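Local coordinates for protein Alpha/beta hydrolase (Pseudomonas aeruginosa PAO1, PDB 4R1D) that probably hydrolyses lipids as an effector of the H2 type VI secretion system, binds calcium, and forms a complex with the immunity protein Tli4, at residues Val253-Gly258 / Gln536-Asp541; Pro328-Arg333 / Gln363-Glu368; Leu339-Ala344 / Arg357-Asn362; Glu381-Tyr386 / Asp461-Thr466; Gly432-Arg437 / Thr529-Glu534. All coordinates share one frame; numbering follows the deposited sequence. Where two conformers were deposited one is given.

Contact 1 of 5, residues Val253-Gly258 / Gln536-Asp541; sequences VTHSMG and QESYND
Tyr-539 drives its ring against the end of strand 250-255, and the contact is tight there. Its hydroxyl donates to Thr-254 O, with 2.9 Å between OH and O; the donor stands above the peptide plane, 47° out of it. The same OH lies 3.5 Å from Val-253 CG1, so a methyl group packs next to the bond. His-255 packs along the CD2-CE2 side of the ring. Its CG, anti to the backbone N (chi1 -178°), turns the imidazole to lie beside Tyr-539. The CB of His-255 sits in the plane of the tyrosine ring, 3.7 Å from Tyr-539 CE2. The two rings meet rim to rim, centroids 5.5 Å apart and planes at 48°, with neither covering the face of the other.

His-255 also opens a type II' turn to Gly-258, which runs from strand into helix with Ser-256 at positive phi. In the sequence THSMG this is consistent with the nucleophile elbow of alpha/beta hydrolases. Ser-256 OG is hydrogen-bonded to His-535, just ahead of Gln-536, as a serine-histidine pair in this family would be.

Toward Gln-536 the contact slackens. Its backbone O approaches the imidazole of His-255 obliquely and at long range. The partly exposed side chain of Gln-536 stays 4.5 Å from the strand segment at its nearest, and lies instead on Ala-143 and Val-304.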
# COMPACT_ATOMS: atom_id res chain seq x y z
N VAL A 253 -10.21 9.19 13.75
CA VAL A 253 -10.43 7.83 14.25
C VAL A 253 -9.60 6.94 13.35
O VAL A 253 -9.80 6.91 12.12
CB VAL A 253 -11.92 7.43 14.20
CG1 VAL A 253 -12.10 5.99 14.61
CG2 VAL A 253 -12.75 8.37 15.10
N THR A 254 -8.62 6.25 13.93
CA THR A 254 -7.65 5.53 13.12
C THR A 254 -7.67 4.04 13.37
O THR A 254 -7.98 3.57 14.47
CB THR A 254 -6.21 6.04 13.37
OG1 THR A 254 -5.71 5.52 14.61
CG2 THR A 254 -6.18 7.57 13.42
N HIS A 255 -7.31 3.28 12.34
CA HIS A 255 -7.09 1.84 12.48
C HIS A 255 -5.63 1.50 12.18
O HIS A 255 -5.07 1.95 11.18
CB HIS A 255 -8.00 1.09 11.51
CG HIS A 255 -7.89 -0.40 11.59
ND1 HIS A 255 -8.25 -1.12 12.71
CD2 HIS A 255 -7.48 -1.30 10.67
CE1 HIS A 255 -8.06 -2.41 12.47
NE2 HIS A 255 -7.60 -2.55 11.24
N SER A 256 -5.01 0.72 13.05
CA SER A 256 -3.72 0.13 12.70
C SER A 256 -2.69 1.21 12.34
O SER A 256 -2.54 2.20 13.05
CB SER A 256 -3.94 -0.85 11.53
OG SER A 256 -2.75 -1.54 11.17
N MET A 257 -1.96 1.02 11.24
CA MET A 257 -0.91 1.97 10.86
C MET A 257 -1.45 3.37 10.56
O MET A 257 -0.69 4.34 10.49
CB MET A 257 -0.10 1.45 9.68
CG MET A 257 0.96 0.45 10.10
SD MET A 257 1.96 -0.04 8.70
CE MET A 257 1.85 1.44 7.68
N GLY A 258 -2.76 3.47 10.38
CA GLY A 258 -3.38 4.77 10.23
C GLY A 258 -3.09 5.65 11.44
O GLY A 258 -3.15 6.88 11.36
N GLN A 536 -7.24 -7.27 11.75
CA GLN A 536 -7.84 -6.79 10.52
C GLN A 536 -9.29 -6.43 10.75
O GLN A 536 -9.80 -5.46 10.18
CB GLN A 536 -7.77 -7.86 9.45
CG GLN A 536 -8.42 -7.41 8.16
CD GLN A 536 -7.63 -6.32 7.50
OE1 GLN A 536 -7.94 -5.13 7.62
NE2 GLN A 536 -6.57 -6.72 6.79
N GLU A 537 -9.95 -7.21 11.59
CA GLU A 537 -11.38 -7.06 11.83
C GLU A 537 -11.68 -6.36 13.16
O GLU A 537 -12.81 -6.42 13.63
CB GLU A 537 -12.06 -8.43 11.83
CG GLU A 537 -11.94 -9.20 10.53
CD GLU A 537 -12.64 -8.50 9.39
OE1 GLU A 537 -13.72 -7.93 9.62
OE2 GLU A 537 -12.11 -8.51 8.25
N SER A 538 -10.69 -5.71 13.76
CA SER A 538 -10.87 -5.16 15.11
C SER A 538 -12.10 -4.24 15.25
O SER A 538 -12.79 -4.27 16.27
CB SER A 538 -9.59 -4.48 15.63
OG SER A 538 -9.24 -3.32 14.88
N TYR A 539 -12.37 -3.42 14.24
CA TYR A 539 -13.46 -2.46 14.35
C TYR A 539 -14.82 -3.10 14.20
O TYR A 539 -15.85 -2.44 14.30
CB TYR A 539 -13.29 -1.28 13.38
CG TYR A 539 -12.54 -0.12 13.99
CD1 TYR A 539 -12.96 0.43 15.22
CD2 TYR A 539 -11.43 0.41 13.38
CE1 TYR A 539 -12.29 1.49 15.78
CE2 TYR A 539 -10.74 1.48 13.95
CZ TYR A 539 -11.18 2.01 15.15
OH TYR A 539 -10.51 3.06 15.71
N ASN A 540 -14.82 -4.40 13.92
CA ASN A 540 -16.07 -5.16 13.96
C ASN A 540 -16.37 -5.81 15.33
O ASN A 540 -17.36 -6.53 15.49
CB ASN A 540 -16.09 -6.20 12.83
CG ASN A 540 -16.16 -5.54 11.46
OD1 ASN A 540 -15.39 -5.87 10.55
ND2 ASN A 540 -17.08 -4.60 11.32
N ASP A 541 -15.51 -5.53 16.30
CA ASP A 541 -15.70 -6.03 17.67
C ASP A 541 -16.35 -4.94 18.50
O ASP A 541 -15.95 -3.77 18.41
CB ASP A 541 -14.36 -6.44 18.28
CG ASP A 541 -14.50 -7.04 19.68
OD1 ASP A 541 -14.68 -6.27 20.65
OD2 ASP A 541 -14.42 -8.27 19.81

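Contact 2 of 5, residues Pro328-Arg333 / Gln363-Glu368; sequences PSAEYR and QDPYEE
The first turn of helix 365-370 packs on the loop that follows helix 321-324, with Pro-365 and Tyr-366 meeting Pro-328, Ser-329 and Ala-330. The proline ring packs on the loop backbone: its CG lies 3.7 Å from Ser-329 O, and its CD 3.9 Å from Ala-330 CA. Ala-330 CB touches the backbone just before the helix, 3.6 Å from Gln-363 O, and makes apolar contact with Tyr-366 CE2 at 4.3 Å. Polar groups are joined through water. One water, in the plane of the Tyr-366 ring at its edge, accepts from Ala-330 N at 3.0 Å, donates to Glu-331 OE1 and bonds Tyr-366 OH, which also pairs with His-415 of helix 400-421. A second water links Ala-330 O to Gln-363 NE2, 2.7 Å from each. Within the helix start, Asp-364 OD1 takes the N-H of Glu-367 at 3.1 Å, from well above the carboxylate plane. An aspartate N-cap followed directly by proline in the first helical position is a classic helix start.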
# COMPACT_ATOMS: atom_id res chain seq x y z
N PRO A 328 9.80 -3.09 13.81
CA PRO A 328 10.02 -2.61 15.18
C PRO A 328 11.04 -1.47 15.26
O PRO A 328 12.08 -1.51 14.60
CB PRO A 328 10.53 -3.86 15.92
CG PRO A 328 9.83 -4.99 15.22
CD PRO A 328 9.82 -4.56 13.72
N SER A 329 10.74 -0.45 16.07
CA SER A 329 11.65 0.68 16.26
C SER A 329 12.72 0.31 17.29
O SER A 329 12.74 -0.80 17.80
CB SER A 329 10.86 1.87 16.78
OG SER A 329 10.34 1.59 18.07
N ALA A 330 13.61 1.25 17.59
CA ALA A 330 14.59 1.01 18.66
C ALA A 330 13.93 0.93 20.03
O ALA A 330 14.48 0.32 20.95
CB ALA A 330 15.67 2.11 18.66
N GLU A 331 12.77 1.56 20.17
CA GLU A 331 12.06 1.64 21.45
C GLU A 331 11.06 0.50 21.66
O GLU A 331 10.49 0.33 22.74
CB GLU A 331 11.32 2.98 21.55
CG GLU A 331 12.22 4.20 21.68
CD GLU A 331 12.83 4.63 20.35
OE1 GLU A 331 12.17 4.47 19.30
OE2 GLU A 331 13.97 5.14 20.36
N TYR A 332 10.82 -0.26 20.60
CA TYR A 332 9.91 -1.40 20.64
C TYR A 332 10.29 -2.33 21.78
O TYR A 332 11.47 -2.65 21.93
CB TYR A 332 10.06 -2.12 19.31
CG TYR A 332 9.26 -3.37 19.08
CD1 TYR A 332 7.97 -3.30 18.56
CD2 TYR A 332 9.81 -4.62 19.28
CE1 TYR A 332 7.26 -4.45 18.29
CE2 TYR A 332 9.11 -5.78 19.01
CZ TYR A 332 7.83 -5.68 18.52
OH TYR A 332 7.11 -6.82 18.24
N ARG A 333 9.32 -2.77 22.58
CA ARG A 333 9.59 -3.73 23.65
C ARG A 333 10.61 -3.14 24.63
O ARG A 333 11.42 -3.86 25.22
CB ARG A 333 10.10 -5.04 23.03
CG ARG A 333 9.96 -6.28 23.92
CD ARG A 333 10.05 -7.54 23.07
NE ARG A 333 10.09 -8.76 23.87
CZ ARG A 333 9.94 -9.98 23.38
NH1 ARG A 333 9.69 -10.17 22.08
NH2 ARG A 333 10.02 -11.02 24.20
N GLN A 363 20.01 -2.53 21.17
CA GLN A 363 18.94 -1.58 20.88
C GLN A 363 19.05 -0.89 19.53
O GLN A 363 18.61 0.25 19.37
CB GLN A 363 18.85 -0.53 21.98
CG GLN A 363 18.65 -1.12 23.37
CD GLN A 363 18.70 -0.06 24.44
OE1 GLN A 363 19.62 -0.04 25.26
NE2 GLN A 363 17.72 0.83 24.43
N ASP A 364 19.61 -1.58 18.54
CA ASP A 364 19.68 -1.04 17.19
C ASP A 364 19.25 -2.08 16.17
O ASP A 364 20.08 -2.71 15.52
CB ASP A 364 21.09 -0.55 16.86
CG ASP A 364 21.16 0.23 15.56
OD1 ASP A 364 20.18 0.17 14.77
OD2 ASP A 364 22.19 0.89 15.30
N PRO A 365 17.93 -2.25 16.00
CA PRO A 365 17.41 -3.25 15.07
C PRO A 365 17.78 -2.89 13.64
O PRO A 365 17.90 -3.79 12.81
CB PRO A 365 15.88 -3.17 15.26
CG PRO A 365 15.64 -1.80 15.82
CD PRO A 365 16.86 -1.47 16.66
N TYR A 366 17.98 -1.60 13.36
CA TYR A 366 18.29 -1.18 12.00
C TYR A 366 19.60 -1.79 11.50
O TYR A 366 19.65 -2.35 10.40
CB TYR A 366 18.30 0.35 11.89
CG TYR A 366 17.07 0.96 12.53
CD1 TYR A 366 15.85 0.95 11.87
CD2 TYR A 366 17.12 1.50 13.81
CE1 TYR A 366 14.71 1.48 12.47
CE2 TYR A 366 16.00 2.03 14.41
CZ TYR A 366 14.80 2.02 13.74
OH TYR A 366 13.69 2.55 14.34
N GLU A 367 20.65 -1.71 12.32
CA GLU A 367 21.94 -2.26 11.92
C GLU A 367 22.06 -3.74 12.26
O GLU A 367 22.64 -4.52 11.51
CB GLU A 367 23.09 -1.49 12.59
CG GLU A 367 23.12 0.00 12.28
CD GLU A 367 23.44 0.30 10.83
OE1 GLU A 367 24.18 -0.48 10.21
OE2 GLU A 367 22.94 1.33 10.32
N GLU A 368 21.52 -4.13 13.42
CA GLU A 368 21.66 -5.50 13.89
C GLU A 368 20.84 -6.52 13.11
O GLU A 368 21.23 -7.67 12.98
CB GLU A 368 21.31 -5.59 15.38
CG GLU A 368 22.20 -4.74 16.26
CD GLU A 368 21.96 -5.04 17.71
OE1 GLU A 368 22.02 -6.23 18.08
OE2 GLU A 368 21.67 -4.11 18.48
O HOH W 1 13.67 4.17 16.88
O HOH W 2 15.60 1.64 23.01

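Contact 3 of 5, residues Leu339-Ala344 / Arg357-Asn362; sequences LFLCDA and RAYPQN
Leu-341 CD2 lies at the apolar centre, 3.7 Å from Tyr-359 CE1, where strand 339-342 and strand 358-359 form an antiparallel pair, a beta-hairpin with a long connection, at the margin of a mixed sheet. The same methyl group rests over one face of the Arg-357 guanidinium, 3.5 Å from its NE and offset toward the rim, while Leu-341 CB packs against Arg-357 CB. Leu-339 and Tyr-359 share this face of the hairpin. On the reverse face, Phe-340 and Ala-358 form the non-hydrogen-bonded pair, Phe-340 CD1 standing 3.7 Å from Ala-358 CB.

The backbone ladder comes next. Leu-339 and Tyr-359 make the hydrogen-bonded pair: Tyr-359 N gives to Leu-339 O at 2.8 Å, and Leu-339 N to Tyr-359 O at 2.9 Å. Two residues on, Leu-341 N reaches Arg-357 O at 3.0 Å. The short strand is followed by a cis peptide before Pro-360, and strand 443-446 continues the sheet on the far side of strand 339-342.

At the polar edge the Arg-357 chain bends at chi3 (67°), which sends its NE on toward the tyrosine. Tyr-359 is in turn stacked on Tyr-376, and Arg-357 NH2 forms a salt bridge with Glu-453. Besides that ion pair, Tyr-359 OH lies in the guanidinium plane and accepts from Arg-357 NE at 3.0 Å along a nearly straight N-H line of 175°.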
# COMPACT_ATOMS: atom_id res chain seq x y z
N LEU A 339 14.08 -11.21 18.56
CA LEU A 339 14.48 -12.19 17.56
C LEU A 339 15.47 -13.11 18.24
O LEU A 339 16.56 -12.68 18.60
CB LEU A 339 15.15 -11.51 16.37
CG LEU A 339 15.76 -12.45 15.31
CD1 LEU A 339 14.69 -13.30 14.63
CD2 LEU A 339 16.54 -11.67 14.25
N PHE A 340 15.07 -14.36 18.41
CA PHE A 340 15.84 -15.30 19.24
C PHE A 340 16.36 -16.48 18.44
O PHE A 340 15.61 -17.16 17.74
CB PHE A 340 14.98 -15.81 20.40
CG PHE A 340 14.37 -14.72 21.23
CD1 PHE A 340 15.10 -14.12 22.25
CD2 PHE A 340 13.08 -14.29 20.98
CE1 PHE A 340 14.54 -13.12 23.02
CE2 PHE A 340 12.51 -13.29 21.74
CZ PHE A 340 13.24 -12.70 22.77
N LEU A 341 17.66 -16.76 18.58
CA LEU A 341 18.26 -17.93 17.98
C LEU A 341 18.46 -18.96 19.08
O LEU A 341 19.26 -18.75 19.99
CB LEU A 341 19.61 -17.55 17.35
CG LEU A 341 19.65 -16.99 15.92
CD1 LEU A 341 18.44 -16.12 15.56
CD2 LEU A 341 20.96 -16.25 15.67
N CYS A 342 17.73 -20.07 19.00
CA CYS A 342 17.69 -21.06 20.08
C CYS A 342 18.12 -22.43 19.60
O CYS A 342 18.08 -22.73 18.40
CB CYS A 342 16.27 -21.18 20.64
SG CYS A 342 15.58 -19.65 21.30
N ASP A 343 18.53 -23.29 20.54
CA ASP A 343 18.88 -24.66 20.20
C ASP A 343 17.63 -25.56 20.25
O ASP A 343 16.53 -25.08 20.53
CB ASP A 343 19.99 -25.19 21.12
CG ASP A 343 19.57 -25.27 22.59
OD1 ASP A 343 18.37 -25.37 22.89
OD2 ASP A 343 20.47 -25.25 23.45
N ALA A 344 17.83 -26.85 19.98
CA ALA A 344 16.74 -27.82 19.95
C ALA A 344 15.93 -27.87 21.25
O ALA A 344 14.75 -28.22 21.24
CB ALA A 344 17.27 -29.21 19.60
N ARG A 357 22.19 -14.86 21.82
CA ARG A 357 21.82 -14.48 20.45
C ARG A 357 20.34 -14.11 20.44
O ARG A 357 19.48 -14.85 19.91
CB ARG A 357 22.14 -15.63 19.50
CG ARG A 357 23.62 -16.04 19.61
CD ARG A 357 24.09 -16.87 18.43
NE ARG A 357 24.12 -16.11 17.18
CZ ARG A 357 24.51 -16.62 16.01
NH1 ARG A 357 24.90 -17.88 15.93
NH2 ARG A 357 24.51 -15.87 14.92
N ALA A 358 20.07 -12.97 21.06
CA ALA A 358 18.75 -12.38 21.22
C ALA A 358 18.87 -10.96 20.70
O ALA A 358 19.54 -10.12 21.30
CB ALA A 358 18.38 -12.37 22.69
N TYR A 359 18.21 -10.67 19.57
CA TYR A 359 18.43 -9.42 18.86
C TYR A 359 17.17 -8.54 18.89
O TYR A 359 16.06 -9.07 18.92
CB TYR A 359 18.83 -9.72 17.41
CG TYR A 359 20.04 -10.64 17.33
CD1 TYR A 359 19.89 -12.02 17.32
CD2 TYR A 359 21.33 -10.11 17.27
CE1 TYR A 359 21.01 -12.87 17.25
CE2 TYR A 359 22.44 -10.95 17.20
CZ TYR A 359 22.27 -12.33 17.19
OH TYR A 359 23.38 -13.16 17.13
N PRO A 360 17.35 -7.20 18.91
CA PRO A 360 18.64 -6.50 18.98
C PRO A 360 19.34 -6.77 20.31
O PRO A 360 18.68 -6.93 21.34
CB PRO A 360 18.25 -5.02 18.93
CG PRO A 360 16.86 -4.99 18.40
CD PRO A 360 16.22 -6.26 18.85
N GLN A 361 20.67 -6.80 20.27
CA GLN A 361 21.49 -6.99 21.46
C GLN A 361 21.84 -5.64 22.07
O GLN A 361 22.02 -5.52 23.29
CB GLN A 361 22.79 -7.71 21.09
CG GLN A 361 22.64 -9.11 20.54
CD GLN A 361 23.99 -9.75 20.24
OE1 GLN A 361 24.29 -10.85 20.70
NE2 GLN A 361 24.81 -9.04 19.48
N ASN A 362 21.92 -4.61 21.22
CA ASN A 362 22.24 -3.27 21.70
C ASN A 362 21.29 -2.19 21.18
O ASN A 362 21.70 -1.09 20.82
CB ASN A 362 23.69 -2.89 21.39
CG ASN A 362 24.11 -1.61 22.09
OD1 ASN A 362 23.71 -1.35 23.23
ND2 ASN A 362 24.91 -0.79 21.41

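Contact 4 of 5, residues Glu381-Tyr386 / Asp461-Thr466; sequences EQNSQY and DDENGT
Gln-382 and Asp-461 are joined through the Gln-382 side-chain amide, which bonds both the aspartate's backbone N and its carboxylate. Gln-382 OE1 accepts from Asp-461 N at 2.9 Å, and Gln-382 NE2 donates to Asp-461 OD1 at 2.8 Å. The amide and carboxylate planes stand 72° apart, and NE2 meets OD1 from above the carboxylate. Glu-463 N reaches this OD1 from the opposite face at 2.7 Å, closing an Asx turn. The amide is fixed further by NE2 giving to Asn-383 OD1 at 3.0 Å.

The hydroxyl-carboxylate bond is made tip to tip: Tyr-386 OH donates to the syn lone pair of Glu-463 OE2 at 2.6 Å.

Water makes the third kind of link, one molecule spanning Asn-383 ND2 and Asp-461 OD2. That oxygen also carries a salt bridge to Arg-295.

In the fold, this surface contact ties the loop between helices 365-370 and 400-421 to the one ahead of strand 477-479, while Glu-463 OE1 accepts from Gly-311 N in the first turn of helix 310-317.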
# COMPACT_ATOMS: atom_id res chain seq x y z
N GLU A 381 21.51 -12.46 2.25
CA GLU A 381 22.10 -12.42 0.93
C GLU A 381 21.29 -13.25 -0.08
O GLU A 381 21.13 -12.86 -1.24
CB GLU A 381 23.55 -12.93 0.99
CG GLU A 381 24.37 -12.52 -0.21
CD GLU A 381 24.48 -11.01 -0.34
OE1 GLU A 381 25.16 -10.39 0.50
OE2 GLU A 381 23.88 -10.45 -1.28
N GLN A 382 20.77 -14.38 0.37
CA GLN A 382 20.00 -15.25 -0.51
C GLN A 382 18.79 -14.53 -1.10
O GLN A 382 18.25 -14.97 -2.11
CB GLN A 382 19.53 -16.51 0.22
CG GLN A 382 18.60 -16.21 1.40
CD GLN A 382 17.78 -17.41 1.81
OE1 GLN A 382 18.29 -18.35 2.43
NE2 GLN A 382 16.50 -17.39 1.46
N ASN A 383 18.36 -13.45 -0.46
CA ASN A 383 17.14 -12.76 -0.87
C ASN A 383 17.38 -11.41 -1.55
O ASN A 383 16.43 -10.68 -1.86
CB ASN A 383 16.17 -12.59 0.32
CG ASN A 383 15.52 -13.90 0.74
OD1 ASN A 383 15.63 -14.91 0.03
ND2 ASN A 383 14.83 -13.89 1.88
N SER A 384 18.65 -11.07 -1.75
CA SER A 384 19.02 -9.82 -2.43
C SER A 384 18.43 -9.75 -3.84
O SER A 384 18.11 -8.67 -4.33
CB SER A 384 20.54 -9.68 -2.52
OG SER A 384 21.15 -9.78 -1.24
N GLN A 385 18.30 -10.92 -4.47
CA GLN A 385 17.82 -11.03 -5.84
C GLN A 385 16.42 -10.46 -5.98
O GLN A 385 16.00 -10.07 -7.07
CB GLN A 385 17.80 -12.49 -6.28
CG GLN A 385 16.99 -13.40 -5.36
CD GLN A 385 16.99 -14.85 -5.80
OE1 GLN A 385 16.85 -15.15 -6.99
NE2 GLN A 385 17.15 -15.76 -4.85
N TYR A 386 15.69 -10.40 -4.87
CA TYR A 386 14.30 -9.94 -4.90
C TYR A 386 14.15 -8.43 -4.77
O TYR A 386 13.07 -7.88 -5.01
CB TYR A 386 13.49 -10.67 -3.83
CG TYR A 386 13.45 -12.17 -4.04
CD1 TYR A 386 12.78 -12.71 -5.13
CD2 TYR A 386 14.07 -13.04 -3.14
CE1 TYR A 386 12.72 -14.07 -5.32
CE2 TYR A 386 14.01 -14.42 -3.33
CZ TYR A 386 13.34 -14.93 -4.43
OH TYR A 386 13.27 -16.29 -4.65
N ASP A 461 17.54 -21.11 2.73
CA ASP A 461 16.32 -21.64 3.31
C ASP A 461 15.30 -21.93 2.20
O ASP A 461 15.62 -21.78 1.01
CB ASP A 461 15.77 -20.70 4.39
CG ASP A 461 15.26 -19.38 3.82
OD1 ASP A 461 14.91 -19.33 2.62
OD2 ASP A 461 15.18 -18.40 4.58
N ASP A 462 14.11 -22.35 2.57
CA ASP A 462 13.08 -22.67 1.58
C ASP A 462 12.12 -21.50 1.37
O ASP A 462 11.05 -21.65 0.79
CB ASP A 462 12.29 -23.91 2.00
CG ASP A 462 11.38 -23.66 3.19
OD1 ASP A 462 11.56 -22.63 3.88
OD2 ASP A 462 10.49 -24.50 3.43
N GLU A 463 12.53 -20.33 1.87
CA GLU A 463 11.72 -19.11 1.77
C GLU A 463 10.38 -19.22 2.46
O GLU A 463 9.51 -18.37 2.27
CB GLU A 463 11.56 -18.68 0.30
CG GLU A 463 12.87 -18.17 -0.31
CD GLU A 463 12.70 -17.53 -1.67
OE1 GLU A 463 11.63 -16.95 -1.95
OE2 GLU A 463 13.66 -17.60 -2.47
N ASN A 464 10.22 -20.26 3.29
CA ASN A 464 8.98 -20.49 4.01
C ASN A 464 9.22 -20.85 5.50
O ASN A 464 8.29 -21.25 6.20
CB ASN A 464 8.12 -21.58 3.33
CG ASN A 464 7.38 -21.08 2.08
OD1 ASN A 464 7.44 -21.69 1.02
ND2 ASN A 464 6.67 -19.96 2.22
N GLY A 465 10.45 -20.69 5.97
CA GLY A 465 10.70 -20.78 7.39
C GLY A 465 11.73 -21.81 7.84
O GLY A 465 12.01 -21.91 9.03
N THR A 466 12.30 -22.57 6.91
CA THR A 466 13.29 -23.56 7.33
C THR A 466 14.50 -23.72 6.41
O THR A 466 14.40 -23.56 5.19
CB THR A 466 12.64 -24.95 7.58
OG1 THR A 466 13.52 -25.77 8.37
CG2 THR A 466 12.32 -25.65 6.25
O HOH W 3 16.25 -17.35 -1.91
O HOH W 4 13.84 -16.30 3.68

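Contact 5 of 5, residues Gly432-Arg437 / Thr529-Glu534; sequences GADDSR and TKRGYE
An Asx turn within a type I beta turn, just after strand 427-432, presents Ser-436 and Arg-437 to Arg-531 and Gly-532. Asp-434 OD1 builds the turn, taking Ser-436 N on its anti lone pair and Ser-436 OG at 2.6 Å from above its plane, while OD2 accepts from Gly-532 N at 2.7 Å. The guanidinium groups of Arg-437 and Arg-531 stack, centres 3.6 Å apart and planes at 19°. These like charges are held together by side-on grips: Arg-531 gives NE to Ser-436 OG at 2.8 Å and NH2 to Ser-436 O, whereas Arg-437 puts both NE and NH2 on Gly-532 O. Glu-534 N and CB lie over the other face of the Arg-437 guanidinium, and a salt bridge from Arg-437 NH1 to Glu-498 probably eases the repulsion. Ser-521, beyond strand 515-519, gives its N to Asp-434 OD2, and Arg-543 of helix 542-556 holds the carbonyls of Lys-530 and Arg-531, so the contact lies between adjacent strand ends and that helix.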
# COMPACT_ATOMS: atom_id res chain seq x y z
N GLY A 432 -5.66 -4.86 21.01
CA GLY A 432 -5.89 -6.26 21.35
C GLY A 432 -4.67 -6.84 22.03
O GLY A 432 -3.57 -6.84 21.47
N ALA A 433 -4.86 -7.34 23.24
CA ALA A 433 -3.78 -7.91 24.02
C ALA A 433 -4.24 -9.26 24.54
O ALA A 433 -4.81 -9.36 25.62
CB ALA A 433 -3.45 -7.00 25.18
N ASP A 434 -3.99 -10.30 23.75
CA ASP A 434 -4.53 -11.61 24.08
C ASP A 434 -3.48 -12.67 23.86
O ASP A 434 -2.87 -12.75 22.79
CB ASP A 434 -5.76 -11.90 23.22
CG ASP A 434 -6.61 -13.01 23.80
OD1 ASP A 434 -6.20 -14.19 23.72
OD2 ASP A 434 -7.69 -12.72 24.34
N ASP A 435 -3.27 -13.49 24.89
CA ASP A 435 -2.24 -14.51 24.81
C ASP A 435 -2.64 -15.72 23.96
O ASP A 435 -1.81 -16.60 23.74
CB ASP A 435 -1.81 -14.93 26.22
CG ASP A 435 -0.81 -13.96 26.82
OD1 ASP A 435 0.16 -13.60 26.12
OD2 ASP A 435 -0.99 -13.56 27.99
N SER A 436 -3.87 -15.75 23.47
CA SER A 436 -4.26 -16.80 22.52
C SER A 436 -3.97 -16.41 21.07
O SER A 436 -4.32 -17.12 20.13
CB SER A 436 -5.74 -17.20 22.68
OG SER A 436 -6.59 -16.22 22.12
N ARG A 437 -3.30 -15.27 20.88
CA ARG A 437 -2.90 -14.86 19.54
C ARG A 437 -1.41 -14.54 19.58
O ARG A 437 -1.03 -13.44 19.97
CB ARG A 437 -3.70 -13.63 19.10
CG ARG A 437 -5.19 -13.85 19.17
CD ARG A 437 -5.94 -12.75 18.47
NE ARG A 437 -7.40 -12.89 18.56
CZ ARG A 437 -8.15 -13.53 17.67
NH1 ARG A 437 -7.60 -14.11 16.62
NH2 ARG A 437 -9.46 -13.58 17.84
N THR A 529 -14.50 -9.71 28.66
CA THR A 529 -14.25 -11.13 28.91
C THR A 529 -14.15 -11.99 27.66
O THR A 529 -13.68 -13.13 27.74
CB THR A 529 -15.33 -11.76 29.83
OG1 THR A 529 -16.58 -11.81 29.13
CG2 THR A 529 -15.47 -10.94 31.10
N LYS A 530 -14.58 -11.48 26.51
CA LYS A 530 -14.44 -12.23 25.27
C LYS A 530 -12.98 -12.31 24.85
O LYS A 530 -12.18 -11.44 25.19
CB LYS A 530 -15.25 -11.57 24.15
CG LYS A 530 -16.74 -11.52 24.40
CD LYS A 530 -17.34 -12.92 24.53
CE LYS A 530 -18.86 -12.86 24.57
NZ LYS A 530 -19.35 -12.00 25.69
N ARG A 531 -12.63 -13.33 24.08
CA ARG A 531 -11.28 -13.44 23.52
C ARG A 531 -10.97 -12.14 22.77
O ARG A 531 -11.85 -11.57 22.12
CB ARG A 531 -11.21 -14.61 22.53
CG ARG A 531 -9.84 -14.85 21.89
CD ARG A 531 -9.96 -15.84 20.72
NE ARG A 531 -8.65 -16.29 20.25
CZ ARG A 531 -8.41 -16.81 19.05
NH1 ARG A 531 -9.40 -16.96 18.18
NH2 ARG A 531 -7.18 -17.20 18.73
N GLY A 532 -9.73 -11.66 22.87
CA GLY A 532 -9.32 -10.45 22.18
C GLY A 532 -9.53 -10.58 20.69
O GLY A 532 -9.41 -11.68 20.14
N TYR A 533 -9.83 -9.47 20.03
CA TYR A 533 -10.15 -9.49 18.61
C TYR A 533 -8.90 -9.62 17.75
O TYR A 533 -7.78 -9.44 18.22
CB TYR A 533 -10.94 -8.23 18.23
CG TYR A 533 -10.44 -6.97 18.91
CD1 TYR A 533 -9.26 -6.35 18.49
CD2 TYR A 533 -11.14 -6.40 19.96
CE1 TYR A 533 -8.79 -5.19 19.11
CE2 TYR A 533 -10.69 -5.24 20.58
CZ TYR A 533 -9.51 -4.65 20.16
OH TYR A 533 -9.05 -3.51 20.79
N GLU A 534 -9.12 -9.95 16.48
CA GLU A 534 -8.06 -10.03 15.49
C GLU A 534 -7.87 -8.66 14.85
O GLU A 534 -8.82 -7.89 14.72
CB GLU A 534 -8.44 -11.08 14.44
CG GLU A 534 -7.42 -11.28 13.31
CD GLU A 534 -7.60 -10.29 12.17
OE1 GLU A 534 -8.75 -9.92 11.86
OE2 GLU A 534 -6.57 -9.86 11.60

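Contacts 1 and 5 hold the same long loop between strand 515-519 and helix 542-556 to two strands of the parallel sheet, and they touch where Tyr-533 packs on Ser-538 and Asp-541. Contact 1 is buried and leans on rings, whereas the partly buried contact 5 relies on stacked arginines and a network of hydrogen bonds. Contacts 2 and 3 are successive: strand 358-359 leads into helix 365-370, Glu-368 receiving the N-H groups of Gln-361 and Asn-362. Both are buried, yet contact 3 is a backbone ladder and contact 2 is van der Waals packing with its polar groups joined by water. Contact 4, at the surface, is almost wholly polar and touches none of the others.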